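Local atomic coordinates of SAM-dependent O-methyltransferase (Thermotoga maritima, PDB entry 1O54), a protein that probably catalyses the S-adenosylmethionine-dependent methylation of N1 of adenosine 58 in tRNA, acting as a homotetramer built from a dimer of dimers. Residues 16-21 with 77-82; 225-228 with 233-236. All blocks are in the same frame, centred on the assembly; numbering follows the deposited sequence.

Interaction 1 of 2, residues 16-21 with 77-82; sequences VADTLK and ILIPSL
L20 meets I77 and I79, two residues that follow closely on each other along the chain, and its fork lets it touch both at once. Its CB points toward segment 77-82. From there CG lies beside the backbone N and opposite the carbonyl carbon (chi1 -55°), which carries the fork toward the isoleucines. At CG the chain divides. CD1 meets I77 CG2 at 3.8 Å, while CD2 meets I79 CD1 at 3.7 Å, the leucine and the second isoleucine running antiparallel to each other as they pass. Leucine suits the site because its two equal methyls can serve two neighbours, and the beta-branch of I77 supplies CG2 close to the backbone. I79 reaches further, placing CD1 also 4.0 Å from the carbonyl O of D18.

The carboxylate of D18 lies alongside I79, D18 CG 4.3 Å from I79 CG1, while D18 OD2 forms a salt bridge with K204 of the second subunit. Behind it, the 3-10 turn 16-18 is closed by two bonds to one acceptor, V16 O, which receives T19 N at 3.0 Å and T19 OG1 at 2.7 Å. Threonine thus ties its own side chain back over the turn. L20 also packs on V26 and L40, so the N-terminal loop lies against the small antiparallel sheet containing strands 25-30 and 74-78.

No hydrogen bond crosses between the segments. The core of the contact is aliphatic, held by non-directional van der Waals packing and the hydrophobic effect, while the charged group at its side serves the subunit interface.

Interaction 2 of 2, residues 225-228 with 233-236; sequences KLQE and RIEV
L226 and I234 form the nearest backbone pair where the C-terminal part of helix 216-228 faces the start of strand 234-245, their CA atoms 8.1 Å apart. That spacing leaves room for side chains but no backbone bonding between the segments. E228 N donates to K225 O, three residues back, at 3.1 Å. Just before the strand the chain turns a corner at R233, whose backbone adopts a left-handed conformation (phi 52°, psi 46°), and I234 comes out of that corner pointing toward the helix.

I234 does most of the bridging. Its CG1 lies beside the backbone N (chi1 -63°) and the chain then runs on extended, sending CD1 out as a probe. This methyl rests 3.9 Å from Q227 CG and 4.1 Å from L226 CB, so it meets L226 at the first side-chain carbon and Q227 at the second. Isoleucine fits here because its longer branch spans the gap while its shape remains suited to a strand. L226 is buried and wholly apolar. Q227 has a divided role: its methylene CG gives a greasy surface to I234, crossing it at an angle, and its extended chain carries the amide onward, where NE2 is hydrogen-bonded to P246 O of the second subunit.

Within the methyltransferase domain the helix lies against the sheet beside strand 263-269: I234 also touches A267 and L223, and L226 reaches I265 as well as I196 of helix 196-202. Two residues further on, V236 pairs in an antiparallel ladder with a strand of the second subunit, extending the sheet across the interface.

From the N terminus, interaction 1 comes first: the loop ahead of strand 25-30 is brought against the end of strand 74-78, closing a long excursion through the small antiparallel sheets. The chain then enters the Rossmann-like methyltransferase domain and runs through most of it before interaction 2 closes a short connection, with four residues between segments 225-228 and 233-236. The two loops lie in series and neither nest nor cross. Their centres are 42 Å apart, on opposite sides of the chain's centre, so one contact belongs to the N-terminal part and the other to the C-terminal part of the methyltransferase fold, yet both border the second subunit.

Interaction 1 of 2, residues 16-21 with 77-82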
ATOM      1  N   VAL A  16      27.400 -17.356 -26.668  1.00 32.70           N
ATOM      2  CA  VAL A  16      28.442 -16.664 -27.405  1.00 33.74           C
ATOM      3  C   VAL A  16      28.117 -15.203 -27.561  1.00 33.24           C
ATOM      4  O   VAL A  16      29.014 -14.362 -27.530  1.00 33.58           O
ATOM      5  CB  VAL A  16      28.747 -17.360 -28.775  1.00 34.63           C
ATOM      6  CG1 VAL A  16      29.518 -16.447 -29.711  1.00 36.30           C
ATOM      7  CG2 VAL A  16      29.520 -18.651 -28.541  1.00 34.86           C
ATOM      8  N   ALA A  17      26.836 -14.864 -27.707  1.00 33.10           N
ATOM      9  CA  ALA A  17      26.475 -13.460 -27.854  1.00 32.94           C
ATOM     10  C   ALA A  17      26.808 -12.626 -26.600  1.00 32.53           C
ATOM     11  O   ALA A  17      26.859 -11.399 -26.671  1.00 33.05           O
ATOM     12  CB  ALA A  17      25.003 -13.352 -28.197  1.00 34.18           C
ATOM     13  N   ASP A  18      27.048 -13.290 -25.464  1.00 30.90           N
ATOM     14  CA  ASP A  18      27.427 -12.604 -24.215  1.00 30.16           C
ATOM     15  C   ASP A  18      28.944 -12.454 -24.031  1.00 30.05           C
ATOM     16  O   ASP A  18      29.382 -11.996 -22.989  1.00 30.62           O
ATOM     17  CB  ASP A  18      26.935 -13.389 -23.013  1.00 29.84           C
ATOM     18  CG  ASP A  18      25.439 -13.272 -22.775  1.00 31.82           C
ATOM     19  OD1 ASP A  18      24.747 -12.533 -23.509  1.00 31.02           O
ATOM     20  OD2 ASP A  18      24.922 -13.918 -21.840  1.00 33.54           O
ATOM     21  N   THR A  19      29.731 -12.862 -25.017  1.00 28.99           N
ATOM     22  CA  THR A  19      31.194 -12.729 -24.962  1.00 28.88           C
ATOM     23  C   THR A  19      31.609 -11.270 -24.746  1.00 29.54           C
ATOM     24  O   THR A  19      31.089 -10.383 -25.422  1.00 29.36           O
ATOM     25  CB  THR A  19      31.780 -13.254 -26.267  1.00 28.66           C
ATOM     26  OG1 THR A  19      31.491 -14.654 -26.380  1.00 27.57           O
ATOM     27  CG2 THR A  19      33.316 -13.159 -26.267  1.00 29.37           C
ATOM     28  N   LEU A  20      32.511 -11.014 -23.799  1.00 29.86           N
ATOM     29  CA  LEU A  20      32.876  -9.634 -23.471  1.00 31.28           C
ATOM     30  C   LEU A  20      33.945  -9.147 -24.430  1.00 31.46           C
ATOM     31  O   LEU A  20      34.972  -9.806 -24.633  1.00 31.40           O
ATOM     32  CB  LEU A  20      33.392  -9.522 -22.040  1.00 31.98           C
ATOM     33  CG  LEU A  20      32.424 -10.080 -20.993  1.00 33.95           C
ATOM     34  CD1 LEU A  20      33.127 -10.165 -19.679  1.00 38.48           C
ATOM     35  CD2 LEU A  20      31.182  -9.230 -20.903  1.00 37.10           C
ATOM     36  N   LYS A  21      33.688  -8.003 -25.048  1.00 31.33           N
ATOM     37  CA  LYS A  21      34.673  -7.396 -25.930  1.00 32.22           C
ATOM     38  C   LYS A  21      34.736  -5.882 -25.756  1.00 31.43           C
ATOM     39  O   LYS A  21      33.858  -5.281 -25.118  1.00 30.20           O
ATOM     40  CB  LYS A  21      34.404  -7.782 -27.378  1.00 33.04           C
ATOM     41  CG  LYS A  21      33.101  -7.356 -27.907  1.00 35.96           C
ATOM     42  CD  LYS A  21      32.455  -8.470 -28.719  1.00 38.80           C
ATOM     43  CE  LYS A  21      31.011  -8.106 -29.074  1.00 40.62           C
ATOM     44  NZ  LYS A  21      30.023  -8.313 -27.936  1.00 39.94           N
ATOM     45  N   ILE A  77      31.164 -10.167 -12.563  1.00 23.87           N
ATOM     46  CA  ILE A  77      30.925  -9.534 -13.870  1.00 23.63           C
ATOM     47  C   ILE A  77      29.583  -9.997 -14.375  1.00 24.00           C
ATOM     48  O   ILE A  77      29.306 -11.216 -14.426  1.00 24.45           O
ATOM     49  CB  ILE A  77      32.026  -9.988 -14.878  1.00 23.53           C
ATOM     50  CG1 ILE A  77      33.423  -9.580 -14.399  1.00 24.55           C
ATOM     51  CG2 ILE A  77      31.749  -9.426 -16.270  1.00 24.79           C
ATOM     52  CD1 ILE A  77      34.547 -10.474 -14.972  1.00 26.12           C
ATOM     53  N   LEU A  78      28.736  -9.029 -14.739  1.00 24.85           N
ATOM     54  CA  LEU A  78      27.385  -9.285 -15.207  1.00 26.33           C
ATOM     55  C   LEU A  78      27.127  -8.490 -16.482  1.00 26.94           C
ATOM     56  O   LEU A  78      27.807  -7.495 -16.754  1.00 28.03           O
ATOM     57  CB  LEU A  78      26.334  -8.912 -14.138  1.00 25.84           C
ATOM     58  CG  LEU A  78      26.497  -9.599 -12.767  1.00 27.10           C
ATOM     59  CD1 LEU A  78      25.512  -9.061 -11.781  1.00 29.93           C
ATOM     60  CD2 LEU A  78      26.366 -11.135 -12.845  1.00 29.74           C
ATOM     61  N   ILE A  79      26.141  -8.953 -17.238  1.00 27.99           N
ATOM     62  CA  ILE A  79      25.670  -8.250 -18.401  1.00 29.49           C
ATOM     63  C   ILE A  79      24.492  -7.431 -17.866  1.00 28.53           C
ATOM     64  O   ILE A  79      23.558  -7.982 -17.310  1.00 28.53           O
ATOM     65  CB  ILE A  79      25.171  -9.205 -19.498  1.00 30.81           C
ATOM     66  CG1 ILE A  79      26.300 -10.125 -20.005  1.00 34.37           C
ATOM     67  CG2 ILE A  79      24.604  -8.393 -20.661  1.00 32.11           C
ATOM     68  CD1 ILE A  79      27.511  -9.424 -20.491  1.00 35.37           C
ATOM     69  N   PRO A  80      24.525  -6.124 -18.010  1.00 28.80           N
ATOM     70  CA  PRO A  80      23.409  -5.303 -17.526  1.00 27.79           C
ATOM     71  C   PRO A  80      22.106  -5.611 -18.241  1.00 27.05           C
ATOM     72  O   PRO A  80      22.084  -5.887 -19.456  1.00 27.32           O
ATOM     73  CB  PRO A  80      23.834  -3.859 -17.846  1.00 29.38           C
ATOM     74  CG  PRO A  80      25.094  -3.929 -18.538  1.00 31.27           C
ATOM     75  CD  PRO A  80      25.543  -5.343 -18.688  1.00 29.44           C
ATOM     76  N   SER A  81      21.038  -5.551 -17.475  1.00 25.69           N
ATOM     77  CA  SER A  81      19.684  -5.654 -18.037  1.00 25.40           C
ATOM     78  C   SER A  81      19.258  -4.266 -18.506  1.00 24.41           C
ATOM     79  O   SER A  81      19.875  -3.249 -18.182  1.00 24.95           O
ATOM     80  CB  SER A  81      18.687  -6.169 -16.997  1.00 25.69           C
ATOM     81  OG  SER A  81      18.622  -5.285 -15.886  1.00 25.51           O
ATOM     82  N   LEU A  82      18.145  -4.229 -19.227  1.00 23.78           N
ATOM     83  CA  LEU A  82      17.554  -2.964 -19.589  1.00 24.08           C
ATOM     84  C   LEU A  82      17.194  -2.192 -18.335  1.00 23.63           C
ATOM     85  O   LEU A  82      17.462  -1.020 -18.266  1.00 23.44           O
ATOM     86  CB  LEU A  82      16.361  -3.215 -20.487  1.00 25.06           C
ATOM     87  CG  LEU A  82      15.619  -1.962 -20.931  1.00 25.31           C
ATOM     88  CD1 LEU A  82      16.538  -1.011 -21.649  1.00 24.95           C
ATOM     89  CD2 LEU A  82      14.433  -2.316 -21.798  1.00 26.21           C
TER

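Interaction 2 of 2, residues 225-228 with 233-236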
ATOM      1  N   LYS A 225     -10.968  15.326 -20.471  1.00 25.22           N
ATOM      2  CA  LYS A 225     -10.730  15.399 -21.906  1.00 26.00           C
ATOM      3  C   LYS A 225     -11.033  14.061 -22.606  1.00 25.68           C
ATOM      4  O   LYS A 225     -11.671  14.010 -23.661  1.00 26.99           O
ATOM      5  CB  LYS A 225      -9.302  15.888 -22.143  1.00 26.58           C
ATOM      6  CG  LYS A 225      -8.901  15.927 -23.586  1.00 30.81           C
ATOM      7  CD  LYS A 225      -9.791  16.829 -24.409  1.00 34.68           C
ATOM      8  CE  LYS A 225      -9.750  18.263 -23.899  1.00 36.17           C
ATOM      9  N   LEU A 226     -10.615  12.962 -21.999  1.00 25.16           N
ATOM     10  CA  LEU A 226     -10.937  11.634 -22.519  1.00 25.13           C
ATOM     11  C   LEU A 226     -12.452  11.416 -22.655  1.00 26.75           C
ATOM     12  O   LEU A 226     -12.932  10.821 -23.637  1.00 27.43           O
ATOM     13  CB  LEU A 226     -10.328  10.525 -21.625  1.00 25.18           C
ATOM     14  CG  LEU A 226      -8.811  10.365 -21.727  1.00 25.86           C
ATOM     15  CD1 LEU A 226      -8.316   9.481 -20.619  1.00 27.85           C
ATOM     16  CD2 LEU A 226      -8.361   9.756 -23.057  1.00 26.42           C
ATOM     17  N   GLN A 227     -13.189  11.899 -21.665  1.00 27.23           N
ATOM     18  CA  GLN A 227     -14.620  11.692 -21.606  1.00 28.98           C
ATOM     19  C   GLN A 227     -15.357  12.532 -22.637  1.00 29.29           C
ATOM     20  O   GLN A 227     -16.514  12.266 -22.924  1.00 31.99           O
ATOM     21  CB  GLN A 227     -15.131  11.850 -20.160  1.00 29.79           C
ATOM     22  CG  GLN A 227     -14.649  10.600 -19.387  1.00 33.04           C
ATOM     23  CD  GLN A 227     -14.867  10.602 -17.906  1.00 37.29           C
ATOM     24  OE1 GLN A 227     -15.393  11.561 -17.360  1.00 40.86           O
ATOM     25  NE2 GLN A 227     -14.443   9.500 -17.242  1.00 37.32           N
ATOM     26  N   GLU A 228     -14.694  13.522 -23.217  1.00 29.11           N
ATOM     27  CA  GLU A 228     -15.289  14.310 -24.295  1.00 29.76           C
ATOM     28  C   GLU A 228     -15.205  13.597 -25.652  1.00 29.43           C
ATOM     29  O   GLU A 228     -15.907  13.989 -26.578  1.00 30.15           O
ATOM     30  CB  GLU A 228     -14.606  15.670 -24.386  1.00 30.66           C
ATOM     31  CG  GLU A 228     -14.918  16.527 -23.169  1.00 34.26           C
ATOM     32  CD  GLU A 228     -14.072  17.786 -23.062  1.00 37.90           C
ATOM     33  OE1 GLU A 228     -13.267  18.084 -23.973  1.00 39.20           O
ATOM     34  OE2 GLU A 228     -14.245  18.490 -22.036  1.00 42.12           O
ATOM     35  N   ARG A 233     -13.695   2.000 -21.702  1.00 23.22           N
ATOM     36  CA  ARG A 233     -12.791   1.215 -20.843  1.00 24.42           C
ATOM     37  C   ARG A 233     -11.714   2.144 -20.259  1.00 23.75           C
ATOM     38  O   ARG A 233     -10.526   1.815 -20.213  1.00 23.51           O
ATOM     39  CB  ARG A 233     -12.180   0.032 -21.609  1.00 25.02           C
ATOM     40  CG  ARG A 233     -13.207  -0.973 -22.131  1.00 29.41           C
ATOM     41  CD  ARG A 233     -12.550  -2.160 -22.838  1.00 33.82           C
ATOM     42  NE  ARG A 233     -12.200  -3.214 -21.901  1.00 37.61           N
ATOM     43  CZ  ARG A 233     -11.451  -4.268 -22.179  1.00 40.76           C
ATOM     44  NH1 ARG A 233     -10.935  -4.446 -23.377  1.00 44.89           N
ATOM     45  NH2 ARG A 233     -11.227  -5.164 -21.251  1.00 41.92           N
ATOM     46  N   ILE A 234     -12.144   3.297 -19.757  1.00 23.15           N
ATOM     47  CA  ILE A 234     -11.180   4.241 -19.149  1.00 23.28           C
ATOM     48  C   ILE A 234     -10.886   3.752 -17.747  1.00 23.20           C
ATOM     49  O   ILE A 234     -11.818   3.520 -16.921  1.00 23.92           O
ATOM     50  CB  ILE A 234     -11.745   5.691 -19.121  1.00 23.88           C
ATOM     51  CG1 ILE A 234     -11.967   6.193 -20.536  1.00 25.82           C
ATOM     52  CG2 ILE A 234     -10.764   6.632 -18.407  1.00 26.32           C
ATOM     53  CD1 ILE A 234     -12.826   7.388 -20.626  1.00 29.16           C
ATOM     54  N   GLU A 235      -9.602   3.612 -17.456  1.00 22.66           N
ATOM     55  CA  GLU A 235      -9.130   3.163 -16.144  1.00 23.75           C
ATOM     56  C   GLU A 235      -7.951   3.994 -15.657  1.00 22.82           C
ATOM     57  O   GLU A 235      -7.192   4.525 -16.446  1.00 22.52           O
ATOM     58  CB  GLU A 235      -8.680   1.731 -16.203  1.00 24.27           C
ATOM     59  CG  GLU A 235      -9.769   0.747 -16.650  1.00 27.51           C
ATOM     60  CD  GLU A 235      -9.423  -0.716 -16.419  1.00 33.36           C
ATOM     61  OE1 GLU A 235      -8.256  -1.070 -16.095  1.00 32.90           O
ATOM     62  OE2 GLU A 235     -10.351  -1.546 -16.633  1.00 39.02           O
ATOM     63  N   VAL A 236      -7.847   4.110 -14.339  1.00 22.21           N
ATOM     64  CA  VAL A 236      -6.749   4.829 -13.704  1.00 21.98           C
ATOM     65  C   VAL A 236      -6.145   3.906 -12.634  1.00 22.28           C
ATOM     66  O   VAL A 236      -6.875   3.405 -11.769  1.00 22.59           O
ATOM     67  CB  VAL A 236      -7.256   6.133 -13.042  1.00 21.32           C
ATOM     68  CG1 VAL A 236      -6.139   6.829 -12.281  1.00 22.98           C
ATOM     69  CG2 VAL A 236      -7.912   7.060 -14.029  1.00 22.48           C
TER